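PDB 4Q7O: immunity protein from Neisseria meningitidis, which probably protects the cell that makes it by neutralising the toxin of its own contact-dependent growth-inhibition (CDI) system. Local coordinates for residues Phe44-Ile47 with Thr48-His52; Pro123-Gln126 with Lys127-Lys130. All blocks are in the same frame, centred on the assembly; numbering follows the deposited sequence.

Contact 1 of 2, residues Phe44-Ile47 with Thr48-His52; sequences FKNI and TTTGH
Thr48 folds back on Lys45 and grips one carbonyl twice: OG1 donates to Lys45 O at 2.8 Å, in the carbonyl plane, while Thr48 N reaches the same oxygen at 3.0 Å from above that plane. With chi1 at 73°, OG1 lies between the backbone N and the carbonyl carbon of Thr48, close enough to the N for both donors to converge. One residue on, Asn46 O is likewise shared by two donors, here both backbone amides, from opposite faces of its plane: Gly51 N at 2.8 Å and Thr49 N at 3.1 Å. The Asn46 side chain bridges the turn, ND2 donating to His52 O at 3.0 Å, in that carbonyl's plane, and a water links OD1 to Thr49 OG1. Within the loop, His52 N donates to Thr50 OG1 at 3.3 Å, an ST turn. Behind the turn Ile47 packs on Phe111 and Tyr136, and Ile47 O accepts from Lys62 NZ. The last carbonyls of helix 37-46, which lack the usual helical amide donors, are thus satisfied by the loop itself, and the side-chain amide of Asn46 ties the helix end to the start of strand 52-55.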
loop_
_atom_site.group_PDB
_atom_site.type_symbol
_atom_site.label_atom_id
_atom_site.label_comp_id
_atom_site.label_asym_id
_atom_site.label_seq_id
_atom_site.Cartn_x
_atom_site.Cartn_y
_atom_site.Cartn_z
ATOM N N PHE B 44 3.254 9.612 14.705
ATOM C CA PHE B 44 1.945 9.439 15.336
ATOM C C PHE B 44 1.476 10.711 16.046
ATOM O O PHE B 44 0.287 11.019 16.055
ATOM C CB PHE B 44 1.953 8.279 16.343
ATOM C CG PHE B 44 1.915 6.910 15.713
ATOM C CD1 PHE B 44 0.879 6.552 14.863
ATOM C CD2 PHE B 44 2.874 5.957 16.037
ATOM C CE1 PHE B 44 0.829 5.283 14.310
ATOM C CE2 PHE B 44 2.829 4.685 15.494
ATOM C CZ PHE B 44 1.808 4.351 14.623
ATOM N N LYS B 45 2.413 11.443 16.642
ATOM C CA LYS B 45 2.069 12.621 17.445
ATOM C C LYS B 45 1.725 13.862 16.636
ATOM O O LYS B 45 0.841 14.635 17.019
ATOM C CB LYS B 45 3.229 12.986 18.373
ATOM C CG LYS B 45 3.392 12.071 19.547
ATOM C CD LYS B 45 4.400 12.641 20.511
ATOM C CE LYS B 45 5.632 11.781 20.572
ATOM N NZ LYS B 45 6.649 12.359 21.493
ATOM N N ASN B 46 2.440 14.064 15.534
ATOM C CA ASN B 46 2.393 15.342 14.828
ATOM C C ASN B 46 1.024 15.670 14.258
ATOM O O ASN B 46 0.693 16.833 14.071
ATOM C CB ASN B 46 3.441 15.400 13.715
ATOM C CG ASN B 46 4.812 15.798 14.214
ATOM O OD1 ASN B 46 5.097 15.758 15.411
ATOM N ND2 ASN B 46 5.680 16.178 13.284
ATOM N N ILE B 47 0.225 14.647 13.985
ATOM C CA ILE B 47 -1.110 14.880 13.450
ATOM C C ILE B 47 -1.959 15.726 14.415
ATOM O O ILE B 47 -2.795 16.514 13.983
ATOM C CB ILE B 47 -1.817 13.557 13.063
ATOM C CG1 ILE B 47 -2.998 13.829 12.119
ATOM C CG2 ILE B 47 -2.226 12.751 14.311
ATOM C CD1 ILE B 47 -3.512 12.585 11.418
ATOM N N THR B 48 -1.703 15.599 15.718
ATOM C CA THR B 48 -2.454 16.345 16.733
ATOM C C THR B 48 -1.878 17.727 17.010
ATOM O O THR B 48 -2.559 18.589 17.568
ATOM C CB THR B 48 -2.480 15.597 18.082
ATOM O OG1 THR B 48 -1.188 15.677 18.700
ATOM C CG2 THR B 48 -2.867 14.142 17.891
ATOM N N THR B 49 -0.617 17.933 16.646
ATOM C CA THR B 49 0.060 19.189 16.959
ATOM C C THR B 49 0.256 20.072 15.731
ATOM O O THR B 49 -0.585 20.915 15.425
ATOM C CB THR B 49 1.408 18.955 17.672
ATOM O OG1 THR B 49 2.242 18.107 16.875
ATOM C CG2 THR B 49 1.185 18.298 19.025
ATOM N N THR B 50 1.364 19.870 15.027
ATOM C CA THR B 50 1.699 20.702 13.874
ATOM C C THR B 50 0.832 20.378 12.660
ATOM O O THR B 50 0.633 21.222 11.784
ATOM C CB THR B 50 3.180 20.548 13.483
ATOM O OG1 THR B 50 3.408 19.223 12.991
ATOM C CG2 THR B 50 4.075 20.807 14.691
ATOM N N GLY B 51 0.326 19.150 12.607
ATOM C CA GLY B 51 -0.512 18.726 11.503
ATOM C C GLY B 51 0.291 18.253 10.300
ATOM O O GLY B 51 -0.263 17.992 9.236
ATOM N N HIS B 52 1.604 18.127 10.457
ATOM C CA HIS B 52 2.420 17.654 9.346
ATOM C C HIS B 52 3.643 16.870 9.798
ATOM O O HIS B 52 4.143 17.050 10.907
ATOM C CB HIS B 52 2.832 18.817 8.433
ATOM C CG HIS B 52 3.726 19.817 9.096
ATOM N ND1 HIS B 52 5.100 19.719 9.066
ATOM C CD2 HIS B 52 3.442 20.926 9.815
ATOM C CE1 HIS B 52 5.624 20.728 9.738
ATOM N NE2 HIS B 52 4.641 21.478 10.200
HETATM O O HOH W 1 5.024 17.277 18.222
HETATM O O HOH W 2 -2.866 20.002 13.710
#

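Contact 2 of 2, residues Pro123-Gln126 with Lys127-Lys130; sequences PEYQ and KKCK
Cys129 holds SG beside its backbone N (chi1 -69°), which lays the sulfur 4.0 Å from Tyr125 CB, an apolar contact one helical turn apart. Gln126 turns the other way: CG extends anti to the backbone N, and a bend at chi2 of 81° swings the amide over toward Lys130. There Gln126 NE2 lies 3.7 Å from Lys130 CE, the two chains passing at a slant, so that the amide meets the methylene part of the lysine; the ammonium end of Lys130 is hydrogen-bonded onward to Gln133. The extended chain of Lys128 runs out beside the tyrosine ring, CD coming within 4.4 Å of Tyr125 CD2. Beneath the side chains, Cys129 N donates to Tyr125 O at 3.0 Å and Lys130 N to Gln126 O at 2.9 Å. Lys128 N, one of the early helix amides, donates to a water at 3.1 Å, and that water in turn donates to Glu124 O. Cys129 is buried against Leu41 of helix 37-46 and against Ile115, Phe118 and Leu119 of helix 104-121, whereas Tyr125 meets the Phe118 ring with planes at about 50°. The arrangement is that of a helix N-terminus: a short 3-10 turn at Pro123-Glu124 leads to Tyr125 at the N-cap, whose carbonyl receives the i to i+4 bond that opens helix 126-139 within a helical hairpin.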
loop_
_atom_site.group_PDB
_atom_site.type_symbol
_atom_site.label_atom_id
_atom_site.label_comp_id
_atom_site.label_asym_id
_atom_site.label_seq_id
_atom_site.Cartn_x
_atom_site.Cartn_y
_atom_site.Cartn_z
ATOM N N PRO B 123 5.229 -4.149 22.806
ATOM C CA PRO B 123 4.647 -3.829 24.117
ATOM C C PRO B 123 5.517 -2.922 24.978
ATOM O O PRO B 123 4.992 -2.290 25.894
ATOM C CB PRO B 123 4.465 -5.199 24.785
ATOM C CG PRO B 123 5.214 -6.178 23.951
ATOM C CD PRO B 123 5.311 -5.603 22.573
ATOM N N GLU B 124 6.817 -2.864 24.693
ATOM C CA GLU B 124 7.707 -1.949 25.391
ATOM C C GLU B 124 7.268 -0.480 25.224
ATOM O O GLU B 124 7.619 0.381 26.031
ATOM C CB GLU B 124 9.162 -2.182 24.941
ATOM C CG GLU B 124 9.471 -1.874 23.465
ATOM C CD GLU B 124 9.354 -3.064 22.482
ATOM O OE1 GLU B 124 10.002 -2.998 21.406
ATOM O OE2 GLU B 124 8.626 -4.046 22.749
ATOM N N TYR B 125 6.466 -0.205 24.199
ATOM C CA TYR B 125 6.001 1.156 23.938
ATOM C C TYR B 125 4.565 1.419 24.405
ATOM O O TYR B 125 3.966 2.416 24.013
ATOM C CB TYR B 125 6.147 1.502 22.450
ATOM C CG TYR B 125 7.589 1.645 22.024
ATOM C CD1 TYR B 125 8.302 0.550 21.566
ATOM C CD2 TYR B 125 8.246 2.866 22.109
ATOM C CE1 TYR B 125 9.622 0.661 21.198
ATOM C CE2 TYR B 125 9.574 2.989 21.738
ATOM C CZ TYR B 125 10.257 1.879 21.284
ATOM O OH TYR B 125 11.575 1.977 20.916
ATOM N N GLN B 126 4.041 0.536 25.251
ATOM C CA GLN B 126 2.660 0.621 25.743
ATOM C C GLN B 126 2.288 2.002 26.286
ATOM O O GLN B 126 1.323 2.626 25.823
ATOM C CB GLN B 126 2.408 -0.440 26.829
ATOM C CG GLN B 126 1.016 -0.385 27.451
ATOM C CD GLN B 126 -0.059 -1.059 26.612
ATOM O OE1 GLN B 126 0.231 -1.725 25.608
ATOM N NE2 GLN B 126 -1.317 -0.892 27.025
ATOM N N LYS B 127 3.049 2.470 27.271
ATOM C CA LYS B 127 2.746 3.729 27.946
ATOM C C LYS B 127 2.725 4.922 26.984
ATOM O O LYS B 127 1.788 5.721 26.993
ATOM C CB LYS B 127 3.758 3.973 29.069
ATOM C CG LYS B 127 3.542 5.243 29.872
ATOM C CD LYS B 127 4.668 5.428 30.888
ATOM C CE LYS B 127 4.437 6.635 31.779
ATOM N NZ LYS B 127 4.223 7.881 30.995
ATOM N N LYS B 128 3.749 5.031 26.147
ATOM C CA LYS B 128 3.857 6.164 25.233
ATOM C C LYS B 128 2.745 6.160 24.185
ATOM O O LYS B 128 2.203 7.209 23.837
ATOM C CB LYS B 128 5.217 6.149 24.539
ATOM C CG LYS B 128 6.377 6.509 25.455
ATOM C CD LYS B 128 7.701 6.293 24.748
ATOM C CE LYS B 128 8.877 6.704 25.624
ATOM N NZ LYS B 128 10.168 6.558 24.891
ATOM N N CYS B 129 2.411 4.980 23.677
ATOM C CA CYS B 129 1.365 4.867 22.664
ATOM C C CYS B 129 -0.020 5.143 23.235
ATOM O O CYS B 129 -0.848 5.778 22.584
ATOM C CB CYS B 129 1.404 3.500 21.995
ATOM S SG CYS B 129 2.853 3.273 20.962
ATOM N N LYS B 130 -0.270 4.676 24.453
ATOM C CA LYS B 130 -1.541 4.967 25.109
ATOM C C LYS B 130 -1.708 6.464 25.353
ATOM O O LYS B 130 -2.806 7.008 25.215
ATOM C CB LYS B 130 -1.675 4.189 26.415
ATOM C CG LYS B 130 -1.997 2.726 26.195
ATOM C CD LYS B 130 -3.303 2.596 25.428
ATOM C CE LYS B 130 -3.469 1.212 24.856
ATOM N NZ LYS B 130 -4.766 1.086 24.127
HETATM O O HOH W 3 6.296 3.336 26.538
#

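Overall arrangement
Contact 1 comes first along the chain, where helix 37-46 gives way to strand 52-55, an outermost strand of the four-stranded antiparallel sheet; contact 2 follows much later, where helix 104-121 turns into helix 126-139. Their centres are about 18 Å apart and their nearest atoms about 6 Å, without touching. Both nevertheless involve the same three helices: Phe44, Lys45, Ile47 and Thr48 touch helix 104-121, helix 126-139 or both, while Tyr125, Lys128 and Cys129 rest on Leu41 of helix 37-46. The two contacts thus mark the C-terminal end of helix 37-46, beside the sheet, and the N-terminal end of helix 126-139, about 19 Å from the chain's centre, two helices that pack on each other.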